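PDB 2FNU: aminotransferase, which transfers an amino group to C4 of a UDP-linked 4-keto sugar, the second step in making pseudaminic acid for flagellin. Local coordinates for the interface of chains A and B. Sequence-based numbering; all coordinates share one arbitrary frame. Chains: chain A/B, aminotransferase.

Contact 1: the interface of chains A and B. Residues chain A 65, 207, 225-227; chain B 61, 90, 93.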
# COMPACT_ATOMS: atom_id res chain seq x y z
N ARG A 65 -1.37 -14.74 -3.88
CA ARG A 65 -2.72 -15.09 -3.43
C ARG A 65 -3.63 -15.48 -4.58
O ARG A 65 -4.61 -16.23 -4.39
CB ARG A 65 -3.34 -13.92 -2.65
CG ARG A 65 -2.73 -13.71 -1.26
CD ARG A 65 -3.23 -14.75 -0.21
NE ARG A 65 -4.68 -14.70 -0.06
CZ ARG A 65 -5.34 -13.82 0.69
NH1 ARG A 65 -4.69 -12.92 1.40
NH2 ARG A 65 -6.68 -13.84 0.72
N PHE A 207 -8.49 -7.74 -6.31
CA PHE A 207 -7.78 -7.90 -5.03
C PHE A 207 -7.09 -6.61 -4.59
O PHE A 207 -6.98 -6.35 -3.39
CB PHE A 207 -6.77 -9.02 -5.17
CG PHE A 207 -6.16 -9.49 -3.87
CD1 PHE A 207 -4.93 -9.01 -3.44
CD2 PHE A 207 -6.79 -10.47 -3.12
CE1 PHE A 207 -4.35 -9.49 -2.25
CE2 PHE A 207 -6.24 -10.97 -1.95
CZ PHE A 207 -5.00 -10.47 -1.51
N ILE A 225 -12.52 -11.04 -1.32
CA ILE A 225 -11.80 -10.00 -0.59
C ILE A 225 -10.91 -9.18 -1.51
O ILE A 225 -10.47 -9.65 -2.55
CB ILE A 225 -10.90 -10.65 0.54
CG1 ILE A 225 -11.19 -9.97 1.86
CG2 ILE A 225 -9.40 -10.65 0.21
CD1 ILE A 225 -12.50 -10.33 2.36
N GLY A 226 -10.64 -7.94 -1.10
CA GLY A 226 -9.53 -7.19 -1.66
C GLY A 226 -9.05 -6.21 -0.60
O GLY A 226 -9.65 -6.12 0.49
N HIS A 227 -7.97 -5.48 -0.94
CA HIS A 227 -7.30 -4.53 -0.03
C HIS A 227 -7.35 -3.15 -0.67
O HIS A 227 -8.13 -2.91 -1.59
CB HIS A 227 -5.86 -5.01 0.16
CG HIS A 227 -5.77 -6.32 0.88
ND1 HIS A 227 -5.44 -6.40 2.21
CD2 HIS A 227 -6.02 -7.58 0.47
CE1 HIS A 227 -5.46 -7.67 2.59
NE2 HIS A 227 -5.82 -8.41 1.55
N LEU B 61 -5.77 -3.57 8.39
CA LEU B 61 -5.22 -4.93 8.41
C LEU B 61 -4.12 -5.01 9.47
O LEU B 61 -4.05 -5.96 10.25
CB LEU B 61 -4.62 -5.31 7.07
CG LEU B 61 -3.91 -6.67 7.04
CD1 LEU B 61 -4.95 -7.79 7.20
CD2 LEU B 61 -3.13 -6.85 5.74
N MET B 90 -11.14 -6.54 6.13
CA MET B 90 -9.86 -6.75 6.82
C MET B 90 -10.01 -7.62 8.05
O MET B 90 -9.05 -8.25 8.47
CB MET B 90 -9.16 -5.42 7.14
CG MET B 90 -8.73 -4.63 5.89
SD MET B 90 -7.61 -5.60 4.81
CE MET B 90 -8.78 -6.22 3.58
N GLU B 93 -9.70 -11.05 6.48
CA GLU B 93 -8.30 -11.33 6.17
C GLU B 93 -7.46 -11.61 7.40
O GLU B 93 -6.35 -12.14 7.30
CB GLU B 93 -7.68 -10.19 5.35
CG GLU B 93 -8.14 -10.20 3.90
CD GLU B 93 -7.38 -11.26 3.09
OE1 GLU B 93 -7.88 -12.40 2.93
OE2 GLU B 93 -6.24 -10.95 2.66
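B:Glu93 reaches from the end of helix 86-93 to A:Arg65 and A:His227 across the dimer interface of this DegT/DnrJ/EryC1-family, PLP-dependent aminotransferase. Its CB carries CG anti to the carbonyl carbon (chi1 -76°), and the chain bends at chi2. CG passes A:Ile225, with CG1 of that residue 3.7 Å from CG of B:Glu93. The carboxylate carbon CD of B:Glu93 lies 3.6 Å from the branch methyl CG2 of A:Ile225. At the tip the guanidinium of A:Arg65 meets the carboxylate end-on, with the two planes nearly coplanar. NH1 of A:Arg65 donates to OE2 of B:Glu93 at 2.8 Å, nearly straight, on the syn lone pair. NH2 of A:Arg65 donates to OE1 of B:Glu93 at 2.9 Å, somewhat tilted from both planes. The pair is a salt bridge with one nitrogen to each oxygen. OE2 of B:Glu93 takes a second bond, 2.8 Å from NE2 of A:His227. That donor comes from the anti side, well out of the carboxylate plane, while OE2 stays in the imidazole plane. Ring and carboxylate are turned 77° apart. The two donors probably stabilise a negative charge on the carboxylate. The methyl CE of B:Met90 covers one face of the A:His227 ring, 3.8 Å from its centroid. Within chain A, A:Phe207 brings CE2 over one face of the A:Arg65 guanidinium and has CD2 of A:His227 over one face of its own ring. It thus backs both donors in the second shell.

Contact 2: the interface of chains A and B. Residues chain A 180-181, 188-189; chain B 29-30, 230.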
# COMPACT_ATOMS: atom_id res chain seq x y z
N HIS A 180 10.25 1.35 -6.21
CA HIS A 180 10.81 1.98 -5.02
C HIS A 180 11.82 3.05 -5.45
O HIS A 180 12.40 3.02 -6.55
CB HIS A 180 11.45 0.92 -4.13
CG HIS A 180 12.08 1.45 -2.88
ND1 HIS A 180 13.38 1.92 -2.84
CD2 HIS A 180 11.61 1.56 -1.62
CE1 HIS A 180 13.67 2.32 -1.61
NE2 HIS A 180 12.61 2.11 -0.85
N ALA A 181 12.04 4.01 -4.55
CA ALA A 181 12.92 5.15 -4.79
C ALA A 181 14.25 4.84 -5.46
O ALA A 181 14.74 5.64 -6.26
CB ALA A 181 13.16 5.87 -3.48
N ALA A 188 8.49 6.67 -6.07
CA ALA A 188 8.78 6.82 -4.62
C ALA A 188 8.58 5.51 -3.86
O ALA A 188 9.54 4.97 -3.28
CB ALA A 188 7.99 7.97 -4.01
N GLU A 189 7.34 5.01 -3.84
CA GLU A 189 7.06 3.62 -3.54
C GLU A 189 6.14 3.14 -4.67
O GLU A 189 5.29 3.92 -5.14
CB GLU A 189 6.34 3.44 -2.20
CG GLU A 189 7.12 3.85 -0.95
CD GLU A 189 8.06 2.78 -0.39
OE1 GLU A 189 8.22 1.70 -1.01
OE2 GLU A 189 8.67 3.08 0.67
N THR B 29 11.36 8.28 0.07
CA THR B 29 10.65 7.42 1.02
C THR B 29 11.53 7.10 2.24
O THR B 29 12.73 7.40 2.25
CB THR B 29 10.07 6.16 0.32
OG1 THR B 29 9.12 5.54 1.20
CG2 THR B 29 11.17 5.16 -0.08
N GLN B 30 10.92 6.54 3.28
CA GLN B 30 11.67 6.14 4.47
C GLN B 30 12.54 7.30 4.98
O GLN B 30 13.74 7.14 5.23
CB GLN B 30 12.55 4.93 4.13
CG GLN B 30 11.77 3.69 3.69
CD GLN B 30 12.67 2.69 3.02
OE1 GLN B 30 13.10 2.88 1.86
NE2 GLN B 30 12.98 1.62 3.73
N ARG B 230 4.23 1.33 3.56
CA ARG B 230 4.77 2.63 3.96
C ARG B 230 4.10 3.77 3.19
O ARG B 230 3.67 3.61 2.03
CB ARG B 230 6.28 2.66 3.73
CG ARG B 230 7.04 1.63 4.58
CD ARG B 230 8.54 1.83 4.48
NE ARG B 230 9.04 1.68 3.11
CZ ARG B 230 9.78 0.66 2.66
NH1 ARG B 230 10.15 -0.34 3.45
NH2 ARG B 230 10.20 0.68 1.39
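OE2 of A:Glu189 is gripped by B:Arg230 and B:Thr29 of the partner chain, in the active-site region of a PLP-dependent aminotransferase of the DegT/DnrJ/EryC1 family. The guanidinium of B:Arg230 comes side-on and gives two of its nitrogens, NE and NH2, to this one oxygen. NE of B:Arg230 is 2.8 Å from OE2 of A:Glu189, and NH2 is 2.9 Å from the same atom. The oxygen lies close to the guanidinium plane. NH2 is met by the syn lone pair of OE2, whereas NE comes on the syn side but 35° out of the carboxylate plane. Carboxylate and guanidinium are turned 47° apart in this salt bridge. From the anti side the hydroxyl OG1 of B:Thr29 donates at 2.6 Å to OE2 of A:Glu189. OG1 stands opposite the backbone N (chi1 -165°), which turns the methyl CG2 toward A:His180 and A:Ala181. CG2 of B:Thr29 is 3.5 Å from NE2 of A:His180 and 4.0 Å from CB of A:Ala181. B:Thr29 and A:His180 also belong to substrate-binding surfaces, so this interface joins parts of the sugar-nucleotide site. NE2 of A:His180 donates to the side-chain carbonyl OE1 of B:Gln30 at 2.9 Å. The oxygen lies in the ring plane, but the donor sits above the amide's carbonyl plane. Ring and amide are nearly perpendicular. B:Gln30 also lies over the B:Arg230 guanidinium, its amide nitrogen NE2 3.4 Å above the centre.

Contact 3: the interface of chains A and B. Residues chain A 216, 218; chain B 299, 302, 306, 312-313.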
# COMPACT_ATOMS: atom_id res chain seq x y z
N ASP A 216 -23.00 0.47 -10.95
CA ASP A 216 -23.24 1.83 -11.40
C ASP A 216 -22.53 2.75 -10.42
O ASP A 216 -21.78 2.27 -9.58
CB ASP A 216 -24.75 2.14 -11.50
CG ASP A 216 -25.51 1.77 -10.23
OD1 ASP A 216 -26.54 1.06 -10.33
OD2 ASP A 216 -25.09 2.17 -9.13
N PHE A 218 -23.60 4.15 -7.90
CA PHE A 218 -24.13 4.04 -6.54
C PHE A 218 -23.95 2.71 -5.85
O PHE A 218 -24.02 2.64 -4.63
CB PHE A 218 -25.63 4.38 -6.53
CG PHE A 218 -25.96 5.64 -7.26
CD1 PHE A 218 -26.53 5.59 -8.52
CD2 PHE A 218 -25.67 6.88 -6.70
CE1 PHE A 218 -26.82 6.75 -9.22
CE2 PHE A 218 -25.95 8.05 -7.40
CZ PHE A 218 -26.53 7.98 -8.66
N LYS B 299 -33.66 5.31 -6.87
CA LYS B 299 -32.77 5.33 -8.03
C LYS B 299 -33.12 6.50 -8.97
O LYS B 299 -32.22 7.17 -9.47
CB LYS B 299 -32.81 4.01 -8.81
CG LYS B 299 -31.75 3.89 -9.89
CD LYS B 299 -30.34 3.96 -9.30
CE LYS B 299 -29.29 4.20 -10.39
NZ LYS B 299 -29.04 3.00 -11.24
N LEU B 302 -31.89 9.77 -7.32
CA LEU B 302 -30.44 9.87 -7.51
C LEU B 302 -30.06 10.25 -8.93
O LEU B 302 -29.19 11.11 -9.14
CB LEU B 302 -29.74 8.57 -7.09
CG LEU B 302 -29.76 8.23 -5.60
CD1 LEU B 302 -29.35 6.78 -5.44
CD2 LEU B 302 -28.83 9.15 -4.80
N HIS B 306 -28.19 13.65 -10.25
CA HIS B 306 -27.03 13.62 -11.14
C HIS B 306 -27.27 14.40 -12.43
O HIS B 306 -26.36 15.08 -12.90
CB HIS B 306 -26.60 12.18 -11.43
CG HIS B 306 -25.77 11.58 -10.33
ND1 HIS B 306 -24.57 10.95 -10.57
CD2 HIS B 306 -25.96 11.56 -8.99
CE1 HIS B 306 -24.07 10.54 -9.42
NE2 HIS B 306 -24.89 10.89 -8.45
N ALA B 312 -24.49 13.08 -6.08
CA ALA B 312 -24.68 12.56 -4.74
C ALA B 312 -24.38 11.08 -4.72
O ALA B 312 -24.45 10.41 -5.76
CB ALA B 312 -26.11 12.83 -4.27
N GLN B 313 -24.08 10.57 -3.52
CA GLN B 313 -23.69 9.17 -3.36
C GLN B 313 -24.44 8.60 -2.15
O GLN B 313 -24.99 9.36 -1.35
CB GLN B 313 -22.17 9.11 -3.17
CG GLN B 313 -21.56 7.73 -3.01
CD GLN B 313 -21.93 6.79 -4.13
OE1 GLN B 313 -23.06 6.30 -4.20
NE2 GLN B 313 -20.97 6.53 -5.02
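Aromatic packing puts A:Phe218 against B:His306 at the dimer interface of this DegT/DnrJ/EryC1-family aminotransferase. The rings meet edge-to-face, with centroids 4.7 Å apart and planes at 67°. The rim of the phenyl ring, at CZ and CE2, points at one face of the imidazole. They reach toward each other from the two chains. CG of A:Phe218 lies anti to the carbonyl carbon (chi1 -48°), which sends the ring toward helix 298-307 of chain B. Apolar contacts add to this. CD1 of B:Leu302 covers one face toward the rim, and CB of B:Leu302 is 3.6 Å from CZ of A:Phe218. CE of the poorly ordered B:Lys299 is 3.6 Å from CD1 of A:Phe218. A polar neighbour, OE1 of the substrate-binding B:Gln313, lies 3.4 Å from CA of A:Phe218. Hydrogen bonds inside each chain probably steady the imidazole and the loop. NE2 of B:His306 donates to the backbone O of B:Ala312 at 2.8 Å. This bond is almost straight and lies in the carbonyl plane, on a lone pair, so it fixes the rotation of the imidazole. The backbone N of A:Phe218 donates to OD2 of A:Asp216 at 2.8 Å, on the anti lone pair. The salt bridge across the contact is weak: NZ of B:Lys299 is 3.3 Å from OD1 of A:Asp216.

All three contacts belong to one two-fold symmetric interface, and each has a twin with the chains exchanged. The C-alpha centres of contact 1 and contact 2 are about 22 Å apart. Those of contact 1 and contact 3 are about 27 Å apart, and those of contact 2 and contact 3 about 37 Å. The segment around residues 216-230 recurs: its chain A copy serves contact 3 and contact 1, and its chain B copy serves contact 2. Contact 1 joins helices 56-66 and 86-93 of different chains. Substrate-binding residues occur in contact 2 and contact 3. Dimer assembly is therefore likely tied to shaping the active sites.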